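Local structure of DNA topoisomerase 2-associated protein PAT1 (Saccharomyces cerevisiae, 5LMG) at residues G183-L188 with S233-I238; F305-E310 with E343-D348. The protein activates mRNA decapping and represses translation, its C-terminal domain directly binding the decapping enzyme Dcp2 and the exonuclease Xrn1. The protein carries 2 engineered substitutions. All coordinates share one frame; numbering follows the deposited sequence.

Contact 1: residues G183-L188 with S233-I238; sequences GLLLQL and STWNEI. With EDO (1,2-ethanediol), chain L.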
ATOM      1  N   GLY A 183     -13.798  -6.493  10.791  1.00 45.78           N
ATOM      2  CA  GLY A 183     -12.908  -7.097  11.777  1.00 46.11           C
ATOM      3  C   GLY A 183     -11.441  -6.763  11.531  1.00 49.05           C
ATOM      4  O   GLY A 183     -10.735  -6.372  12.464  1.00 48.55           O
ATOM      5  N   LEU A 184     -10.983  -6.857  10.263  1.00 46.02           N
ATOM      6  CA  LEU A 184      -9.587  -6.568   9.886  1.00 44.95           C
ATOM      7  C   LEU A 184      -9.235  -5.091  10.036  1.00 47.66           C
ATOM      8  O   LEU A 184      -8.134  -4.769  10.479  1.00 46.53           O
ATOM      9  CB  LEU A 184      -9.249  -7.080   8.465  1.00 44.74           C
ATOM     10  CG  LEU A 184      -9.348  -8.599   8.214  1.00 48.87           C
ATOM     11  CD1 LEU A 184      -9.108  -8.912   6.753  1.00 48.96           C
ATOM     12  CD2 LEU A 184      -8.352  -9.382   9.068  1.00 50.97           C
ATOM     13  N   LEU A 185     -10.178  -4.197   9.705  1.00 46.35           N
ATOM     14  CA  LEU A 185     -10.007  -2.747   9.838  1.00 46.58           C
ATOM     15  C   LEU A 185      -9.832  -2.355  11.307  1.00 48.88           C
ATOM     16  O   LEU A 185      -8.941  -1.562  11.632  1.00 47.19           O
ATOM     17  CB  LEU A 185     -11.218  -2.016   9.244  1.00 47.45           C
ATOM     18  CG  LEU A 185     -11.166  -1.758   7.743  1.00 52.18           C
ATOM     19  CD1 LEU A 185     -12.572  -1.635   7.173  1.00 52.92           C
ATOM     20  CD2 LEU A 185     -10.335  -0.530   7.422  1.00 53.96           C
ATOM     21  N   LEU A 186     -10.670  -2.939  12.186  1.00 45.80           N
ATOM     22  CA  LEU A 186     -10.625  -2.721  13.630  1.00 46.21           C
ATOM     23  C   LEU A 186      -9.323  -3.253  14.201  1.00 51.94           C
ATOM     24  O   LEU A 186      -8.736  -2.583  15.046  1.00 52.12           O
ATOM     25  CB  LEU A 186     -11.835  -3.355  14.340  1.00 46.53           C
ATOM     26  CG  LEU A 186     -13.160  -2.592  14.234  1.00 49.91           C
ATOM     27  CD1 LEU A 186     -14.313  -3.426  14.794  1.00 50.31           C
ATOM     28  CD2 LEU A 186     -13.081  -1.239  14.933  1.00 49.61           C
ATOM     29  N   GLN A 187      -8.833  -4.416  13.698  1.00 48.73           N
ATOM     30  CA  GLN A 187      -7.545  -4.999  14.109  1.00 49.38           C
ATOM     31  C   GLN A 187      -6.405  -4.005  13.824  1.00 51.51           C
ATOM     32  O   GLN A 187      -5.548  -3.796  14.677  1.00 51.48           O
ATOM     33  CB  GLN A 187      -7.262  -6.333  13.375  1.00 50.74           C
ATOM     34  CG  GLN A 187      -8.038  -7.545  13.898  1.00 64.14           C
ATOM     35  CD  GLN A 187      -7.581  -8.058  15.245  1.00 82.16           C
ATOM     36  OE1 GLN A 187      -6.387  -8.097  15.565  1.00 75.28           O
ATOM     37  NE2 GLN A 187      -8.530  -8.520  16.047  1.00 74.58           N
ATOM     38  N   LEU A 188      -6.443  -3.357  12.645  1.00 46.38           N
ATOM     39  CA  LEU A 188      -5.455  -2.369  12.218  1.00 45.82           C
ATOM     40  C   LEU A 188      -5.457  -1.108  13.101  1.00 48.03           C
ATOM     41  O   LEU A 188      -4.413  -0.726  13.623  1.00 45.76           O
ATOM     42  CB  LEU A 188      -5.686  -2.024  10.733  1.00 45.80           C
ATOM     43  CG  LEU A 188      -4.779  -0.964  10.122  1.00 51.56           C
ATOM     44  CD1 LEU A 188      -4.065  -1.503   8.923  1.00 51.93           C
ATOM     45  CD2 LEU A 188      -5.578   0.268   9.754  1.00 55.73           C
ATOM     46  N   SER A 233     -24.383   2.992   8.731  1.00 66.16           N
ATOM     47  CA  SER A 233     -23.839   1.648   8.591  1.00 63.97           C
ATOM     48  C   SER A 233     -22.662   1.501   9.550  1.00 62.93           C
ATOM     49  O   SER A 233     -22.109   2.508   9.999  1.00 61.14           O
ATOM     50  CB  SER A 233     -23.384   1.413   7.152  1.00 67.18           C
ATOM     51  OG  SER A 233     -22.885   0.099   6.961  1.00 76.15           O
ATOM     52  N   THR A 234     -22.280   0.248   9.869  1.00 57.22           N
ATOM     53  CA  THR A 234     -21.107  -0.036  10.696  1.00 55.63           C
ATOM     54  C   THR A 234     -19.859   0.519   9.954  1.00 54.31           C
ATOM     55  O   THR A 234     -18.965   1.067  10.605  1.00 50.31           O
ATOM     56  CB  THR A 234     -21.054  -1.539  11.064  1.00 64.83           C
ATOM     57  OG1 THR A 234     -22.117  -1.824  11.966  1.00 66.43           O
ATOM     58  CG2 THR A 234     -19.755  -1.947  11.735  1.00 62.81           C
ATOM     59  N   TRP A 235     -19.848   0.437   8.594  1.00 50.66           N
ATOM     60  CA  TRP A 235     -18.754   0.953   7.759  1.00 49.20           C
ATOM     61  C   TRP A 235     -18.574   2.462   7.957  1.00 49.40           C
ATOM     62  O   TRP A 235     -17.439   2.899   8.156  1.00 46.54           O
ATOM     63  CB  TRP A 235     -18.896   0.543   6.266  1.00 48.11           C
ATOM     64  CG  TRP A 235     -17.929   1.191   5.293  1.00 48.59           C
ATOM     65  CD1 TRP A 235     -18.243   1.713   4.070  1.00 51.41           C
ATOM     66  CD2 TRP A 235     -16.503   1.369   5.448  1.00 48.08           C
ATOM     67  NE1 TRP A 235     -17.110   2.208   3.455  1.00 50.49           N
ATOM     68  CE2 TRP A 235     -16.035   2.032   4.286  1.00 51.70           C
ATOM     69  CE3 TRP A 235     -15.581   1.073   6.471  1.00 49.04           C
ATOM     70  CZ2 TRP A 235     -14.688   2.383   4.112  1.00 50.63           C
ATOM     71  CZ3 TRP A 235     -14.254   1.462   6.312  1.00 50.21           C
ATOM     72  CH2 TRP A 235     -13.816   2.090   5.138  1.00 50.49           C
ATOM     73  N   ASN A 236     -19.682   3.240   7.995  1.00 45.23           N
ATOM     74  CA  ASN A 236     -19.630   4.689   8.238  1.00 45.39           C
ATOM     75  C   ASN A 236     -18.953   4.987   9.596  1.00 49.01           C
ATOM     76  O   ASN A 236     -18.066   5.846   9.670  1.00 47.84           O
ATOM     77  CB  ASN A 236     -21.028   5.326   8.158  1.00 50.07           C
ATOM     78  CG  ASN A 236     -21.674   5.228   6.789  1.00 74.42           C
ATOM     79  OD1 ASN A 236     -22.784   4.706   6.642  1.00 74.93           O
ATOM     80  ND2 ASN A 236     -20.998   5.711   5.750  1.00 60.13           N
ATOM     81  N   GLU A 237     -19.307   4.198  10.635  1.00 45.09           N
ATOM     82  CA  GLU A 237     -18.732   4.294  11.980  1.00 44.97           C
ATOM     83  C   GLU A 237     -17.219   3.940  11.986  1.00 46.22           C
ATOM     84  O   GLU A 237     -16.423   4.669  12.585  1.00 44.51           O
ATOM     85  CB  GLU A 237     -19.509   3.401  12.987  1.00 46.77           C
ATOM     86  CG  GLU A 237     -20.976   3.764  13.176  1.00 58.30           C
ATOM     87  CD  GLU A 237     -21.265   5.217  13.508  1.00 81.99           C
ATOM     88  OE1 GLU A 237     -20.621   5.760  14.437  1.00 65.89           O
ATOM     89  OE2 GLU A 237     -22.118   5.822  12.818  1.00 81.34           O
ATOM     90  N   ILE A 238     -16.834   2.833  11.321  1.00 42.54           N
ATOM     91  CA  ILE A 238     -15.457   2.358  11.299  1.00 42.20           C
ATOM     92  C   ILE A 238     -14.566   3.290  10.450  1.00 43.74           C
ATOM     93  O   ILE A 238     -13.447   3.597  10.875  1.00 40.98           O
ATOM     94  CB  ILE A 238     -15.369   0.854  10.926  1.00 45.32           C
ATOM     95  CG1 ILE A 238     -16.045   0.019  12.065  1.00 46.40           C
ATOM     96  CG2 ILE A 238     -13.898   0.422  10.686  1.00 44.46           C
ATOM     97  CD1 ILE A 238     -16.168  -1.425  11.858  1.00 51.94           C
TER
HETATM   98  C1  EDO L 808     -18.909   8.241   7.498  1.00 57.25           C
HETATM   99  O1  EDO L 808     -17.966   8.328   8.545  1.00 56.01           O
HETATM  100  C2  EDO L 808     -18.181   8.363   6.145  1.00 58.91           C
HETATM  101  O2  EDO L 808     -18.934   7.746   5.128  1.00 60.52           O
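L185 and L186 of helix 178-191 meet W235 and I238 in the first turn of helix 234-246, a buried apolar seam in the helical C-terminal domain of Pat1. The two short segments run nearly parallel, 14° between their directions, with axes 11.2 Å apart, so side chains rather than backbones fill the gap. Methyl CD1 of L185 reaches the benzo part of the indole, 3.6 Å from W235 CZ3, approaching the ring obliquely. The tryptophan can meet it because its CG stands anti to the backbone N (chi1 171°), which carries the indole back across to the leucine, the two side chains crossing at about a right angle. I238 touches both leucines through different branches: its CG2 lies 3.9 Å from L185 CB, while its CD1 sits 4.0 Å from L186 CG and equally close to L186 CD1. At the helix start, S233 occupies the N-cap, its OG accepting a weak bond from W235 N. N236 ND2 donates to O2 of an ethanediol, probably from the crystallisation liquor, at 3.0 Å, and the diol's O1 donates to N236 O at 2.7 Å; S287 O is hydrogen-bonded to the same diol. M182, one turn before L186, extends the seam against W235 and I238, and helix 201-216 flanks it, L210 touching L185 and A214 touching W235.

Contact 2: residues F305-E310 with E343-D348; sequences FATINE and EKLYQD. With EDO (1,2-ethanediol), chain M.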
ATOM      1  N   PHE A 305      -0.986  21.382  -5.501  1.00 39.16           N
ATOM      2  CA  PHE A 305      -0.296  22.468  -6.206  1.00 40.02           C
ATOM      3  C   PHE A 305       1.139  22.086  -6.654  1.00 42.99           C
ATOM      4  O   PHE A 305       1.515  22.416  -7.780  1.00 41.49           O
ATOM      5  CB  PHE A 305      -0.324  23.780  -5.401  1.00 42.01           C
ATOM      6  CG  PHE A 305      -1.700  24.352  -5.124  1.00 44.51           C
ATOM      7  CD1 PHE A 305      -2.778  24.071  -5.964  1.00 48.47           C
ATOM      8  CD2 PHE A 305      -1.918  25.180  -4.031  1.00 47.74           C
ATOM      9  CE1 PHE A 305      -4.054  24.581  -5.693  1.00 49.63           C
ATOM     10  CE2 PHE A 305      -3.184  25.723  -3.785  1.00 50.46           C
ATOM     11  CZ  PHE A 305      -4.245  25.410  -4.611  1.00 48.70           C
ATOM     12  N   ALA A 306       1.904  21.360  -5.805  1.00 39.02           N
ATOM     13  CA  ALA A 306       3.254  20.886  -6.139  1.00 39.75           C
ATOM     14  C   ALA A 306       3.211  19.959  -7.372  1.00 44.18           C
ATOM     15  O   ALA A 306       4.049  20.112  -8.258  1.00 42.87           O
ATOM     16  CB  ALA A 306       3.873  20.159  -4.954  1.00 40.31           C
ATOM     17  N   THR A 307       2.201  19.048  -7.449  1.00 40.33           N
ATOM     18  CA  THR A 307       2.000  18.121  -8.571  1.00 40.38           C
ATOM     19  C   THR A 307       1.661  18.877  -9.859  1.00 43.05           C
ATOM     20  O   THR A 307       2.180  18.515 -10.916  1.00 42.60           O
ATOM     21  CB  THR A 307       0.963  17.023  -8.225  1.00 52.50           C
ATOM     22  OG1 THR A 307       1.419  16.299  -7.085  1.00 56.00           O
ATOM     23  CG2 THR A 307       0.754  16.030  -9.363  1.00 53.20           C
ATOM     24  N   ILE A 308       0.763  19.889  -9.768  1.00 39.78           N
ATOM     25  CA  ILE A 308       0.361  20.755 -10.885  1.00 39.83           C
ATOM     26  C   ILE A 308       1.596  21.504 -11.425  1.00 42.88           C
ATOM     27  O   ILE A 308       1.780  21.573 -12.647  1.00 42.35           O
ATOM     28  CB  ILE A 308      -0.802  21.705 -10.477  1.00 42.71           C
ATOM     29  CG1 ILE A 308      -2.137  20.915 -10.316  1.00 42.41           C
ATOM     30  CG2 ILE A 308      -0.967  22.888 -11.469  1.00 43.86           C
ATOM     31  CD1 ILE A 308      -3.230  21.691  -9.574  1.00 46.10           C
ATOM     32  N   ASN A 309       2.458  22.016 -10.521  1.00 38.96           N
ATOM     33  CA  ASN A 309       3.678  22.739 -10.914  1.00 39.30           C
ATOM     34  C   ASN A 309       4.633  21.825 -11.678  1.00 42.76           C
ATOM     35  O   ASN A 309       5.184  22.246 -12.695  1.00 41.14           O
ATOM     36  CB  ASN A 309       4.372  23.380  -9.716  1.00 39.40           C
ATOM     37  CG  ASN A 309       3.623  24.536  -9.075  1.00 51.38           C
ATOM     38  OD1 ASN A 309       2.881  25.299  -9.717  1.00 40.07           O
ATOM     39  ND2 ASN A 309       3.849  24.723  -7.790  1.00 42.90           N
ATOM     40  N   GLU A 310       4.790  20.563 -11.207  1.00 39.75           N
ATOM     41  CA  GLU A 310       5.642  19.563 -11.856  1.00 40.09           C
ATOM     42  C   GLU A 310       5.117  19.225 -13.260  1.00 43.45           C
ATOM     43  O   GLU A 310       5.905  19.178 -14.208  1.00 42.21           O
ATOM     44  CB  GLU A 310       5.790  18.299 -10.998  1.00 40.99           C
ATOM     45  CG  GLU A 310       6.544  18.504  -9.693  1.00 56.43           C
ATOM     46  CD  GLU A 310       8.029  18.805  -9.779  1.00 90.21           C
ATOM     47  OE1 GLU A 310       8.790  17.926 -10.245  1.00 92.10           O
ATOM     48  OE2 GLU A 310       8.436  19.897  -9.321  1.00 84.78           O
ATOM     49  N   GLU A 343       1.573  13.060 -18.525  1.00 41.56           N
ATOM     50  CA  GLU A 343       0.273  12.377 -18.524  1.00 41.33           C
ATOM     51  C   GLU A 343       0.071  11.534 -17.272  1.00 42.72           C
ATOM     52  O   GLU A 343      -1.050  11.451 -16.769  1.00 40.96           O
ATOM     53  CB  GLU A 343       0.083  11.545 -19.799  1.00 42.70           C
ATOM     54  CG  GLU A 343      -0.126  12.413 -21.035  1.00 54.58           C
ATOM     55  CD  GLU A 343      -0.244  11.708 -22.374  1.00 71.87           C
ATOM     56  OE1 GLU A 343       0.098  10.505 -22.465  1.00 59.41           O
ATOM     57  OE2 GLU A 343      -0.647  12.380 -23.351  1.00 73.12           O
ATOM     58  N   LYS A 344       1.169  10.956 -16.744  1.00 39.46           N
ATOM     59  CA  LYS A 344       1.149  10.145 -15.533  1.00 39.09           C
ATOM     60  C   LYS A 344       0.676  11.006 -14.346  1.00 42.52           C
ATOM     61  O   LYS A 344      -0.226  10.578 -13.627  1.00 40.54           O
ATOM     62  CB  LYS A 344       2.531   9.521 -15.256  1.00 40.76           C
ATOM     63  CG  LYS A 344       2.521   8.589 -14.046  1.00 51.39           C
ATOM     64  CD  LYS A 344       3.857   7.892 -13.812  1.00 57.19           C
ATOM     65  CE  LYS A 344       3.781   6.884 -12.684  1.00 62.26           C
ATOM     66  NZ  LYS A 344       3.524   7.519 -11.360  1.00 68.77           N
ATOM     67  N   LEU A 345       1.277  12.214 -14.167  1.00 40.54           N
ATOM     68  CA  LEU A 345       0.929  13.166 -13.105  1.00 40.68           C
ATOM     69  C   LEU A 345      -0.535  13.612 -13.209  1.00 44.24           C
ATOM     70  O   LEU A 345      -1.220  13.638 -12.195  1.00 41.78           O
ATOM     71  CB  LEU A 345       1.884  14.389 -13.084  1.00 41.00           C
ATOM     72  CG  LEU A 345       3.358  14.114 -12.729  1.00 45.44           C
ATOM     73  CD1 LEU A 345       4.227  15.372 -12.916  1.00 45.84           C
ATOM     74  CD2 LEU A 345       3.516  13.529 -11.309  1.00 46.63           C
ATOM     75  N   TYR A 346      -1.024  13.894 -14.442  1.00 43.72           N
ATOM     76  CA  TYR A 346      -2.417  14.270 -14.719  1.00 44.53           C
ATOM     77  C   TYR A 346      -3.376  13.174 -14.235  1.00 46.88           C
ATOM     78  O   TYR A 346      -4.318  13.469 -13.495  1.00 44.03           O
ATOM     79  CB  TYR A 346      -2.649  14.464 -16.234  1.00 47.17           C
ATOM     80  CG  TYR A 346      -2.079  15.716 -16.875  1.00 51.03           C
ATOM     81  CD1 TYR A 346      -1.623  16.779 -16.100  1.00 53.14           C
ATOM     82  CD2 TYR A 346      -2.029  15.850 -18.259  1.00 53.11           C
ATOM     83  CE1 TYR A 346      -1.133  17.942 -16.689  1.00 55.46           C
ATOM     84  CE2 TYR A 346      -1.555  17.015 -18.857  1.00 54.89           C
ATOM     85  CZ  TYR A 346      -1.092  18.053 -18.069  1.00 64.39           C
ATOM     86  OH  TYR A 346      -0.592  19.190 -18.662  1.00 70.10           O
ATOM     87  N   GLN A 347      -3.104  11.910 -14.649  1.00 43.50           N
ATOM     88  CA  GLN A 347      -3.903  10.722 -14.349  1.00 42.82           C
ATOM     89  C   GLN A 347      -3.925  10.375 -12.862  1.00 45.82           C
ATOM     90  O   GLN A 347      -5.004  10.073 -12.347  1.00 44.81           O
ATOM     91  CB  GLN A 347      -3.449   9.516 -15.185  1.00 43.99           C
ATOM     92  CG  GLN A 347      -3.772   9.617 -16.675  1.00 54.31           C
ATOM     93  CD  GLN A 347      -2.847   8.777 -17.536  1.00 64.41           C
ATOM     94  OE1 GLN A 347      -2.224   7.801 -17.084  1.00 55.08           O
ATOM     95  NE2 GLN A 347      -2.729   9.148 -18.802  1.00 55.75           N
ATOM     96  N   ASP A 348      -2.757  10.419 -12.177  1.00 41.83           N
ATOM     97  CA  ASP A 348      -2.656  10.101 -10.746  1.00 42.12           C
ATOM     98  C   ASP A 348      -3.444  11.106  -9.905  1.00 46.97           C
ATOM     99  O   ASP A 348      -4.207  10.704  -9.027  1.00 46.41           O
ATOM    100  CB  ASP A 348      -1.191  10.012 -10.278  1.00 43.81           C
ATOM    101  CG  ASP A 348      -0.399   8.853 -10.871  1.00 56.32           C
ATOM    102  OD1 ASP A 348      -1.022   7.968 -11.518  1.00 56.47           O
ATOM    103  OD2 ASP A 348       0.839   8.835 -10.703  1.00 61.36           O
TER
HETATM  104  C1  EDO M 809       4.935  16.696  -7.086  1.00 65.06           C
HETATM  105  O1  EDO M 809       5.281  16.274  -5.781  1.00 64.00           O
HETATM  106  C2  EDO M 809       5.060  15.543  -8.127  1.00 66.72           C
HETATM  107  O2  EDO M 809       3.931  14.682  -8.091  1.00 68.46           O
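L345 of helix 329-355 points toward helix 290-322 and turns its two methyls to different residues there: CD1 packs on E310, while CD2 faces T307 more loosely. With CG anti to its carbonyl carbon (chi1 -65°), the leucine spreads this fork between residues about one helical turn apart. CD1 lies 3.8 Å from E310 CB, so the glutamate contributes the aliphatic base of its side chain while the bent chain carries the carboxylate away from L345. At T307 the methyl CG2 is 4.2 Å from L345 CD2, and equally far from L345 O. The threonine divides its two branches, CG2 going to the neighbouring helix and OG1 turning back to its own, where it is hydrogen-bonded to E303 O, one turn earlier. An ethanediol, probably from the crystallisation liquor, fits beside the pair; its O2 donates to T307 OG1 at 3.2 Å. The same O2 stands 3.4 Å from L345 CD2, while the diol's C1 rests on E310 CG. Replacing T307 by alanine would remove both branches, which would probably deprive E303 O of its hydroxyl partner, take away the acceptor for the diol's O2 and open a gap beside L345 CD2. On the second helix K344 NZ forms a salt bridge with D348 OD2 at 3.1 Å, meeting the carboxylate by the syn lone pair, and a further one with D273. The contact thus joins two long helices near the surface: L345 continues onto L314 and Y346 onto A311 and Q315 of helix 290-322, while helix 275-286 also packs here, its W278 touching both T307 and D348.

In the fold
The two contacts follow one another in sequence; their centres are 32 Å apart and their nearest atoms about 19 Å, so they do not meet. They differ in character: contact 1 is buried and wholly apolar across its helices, contact 2 lies at the surface and is thinner. Helix 275-286 and the loop after it come between them in sequence; W278 packs on contact 2, while S287, just beyond that helix, touches W235 of contact 1. F305, which makes no contact with 343-348, packs on the backbone of the bound Dcp2 peptide, so helix 290-322 carries both contact 2 and part of the peptide site, consistent with a surface used to engage Dcp2.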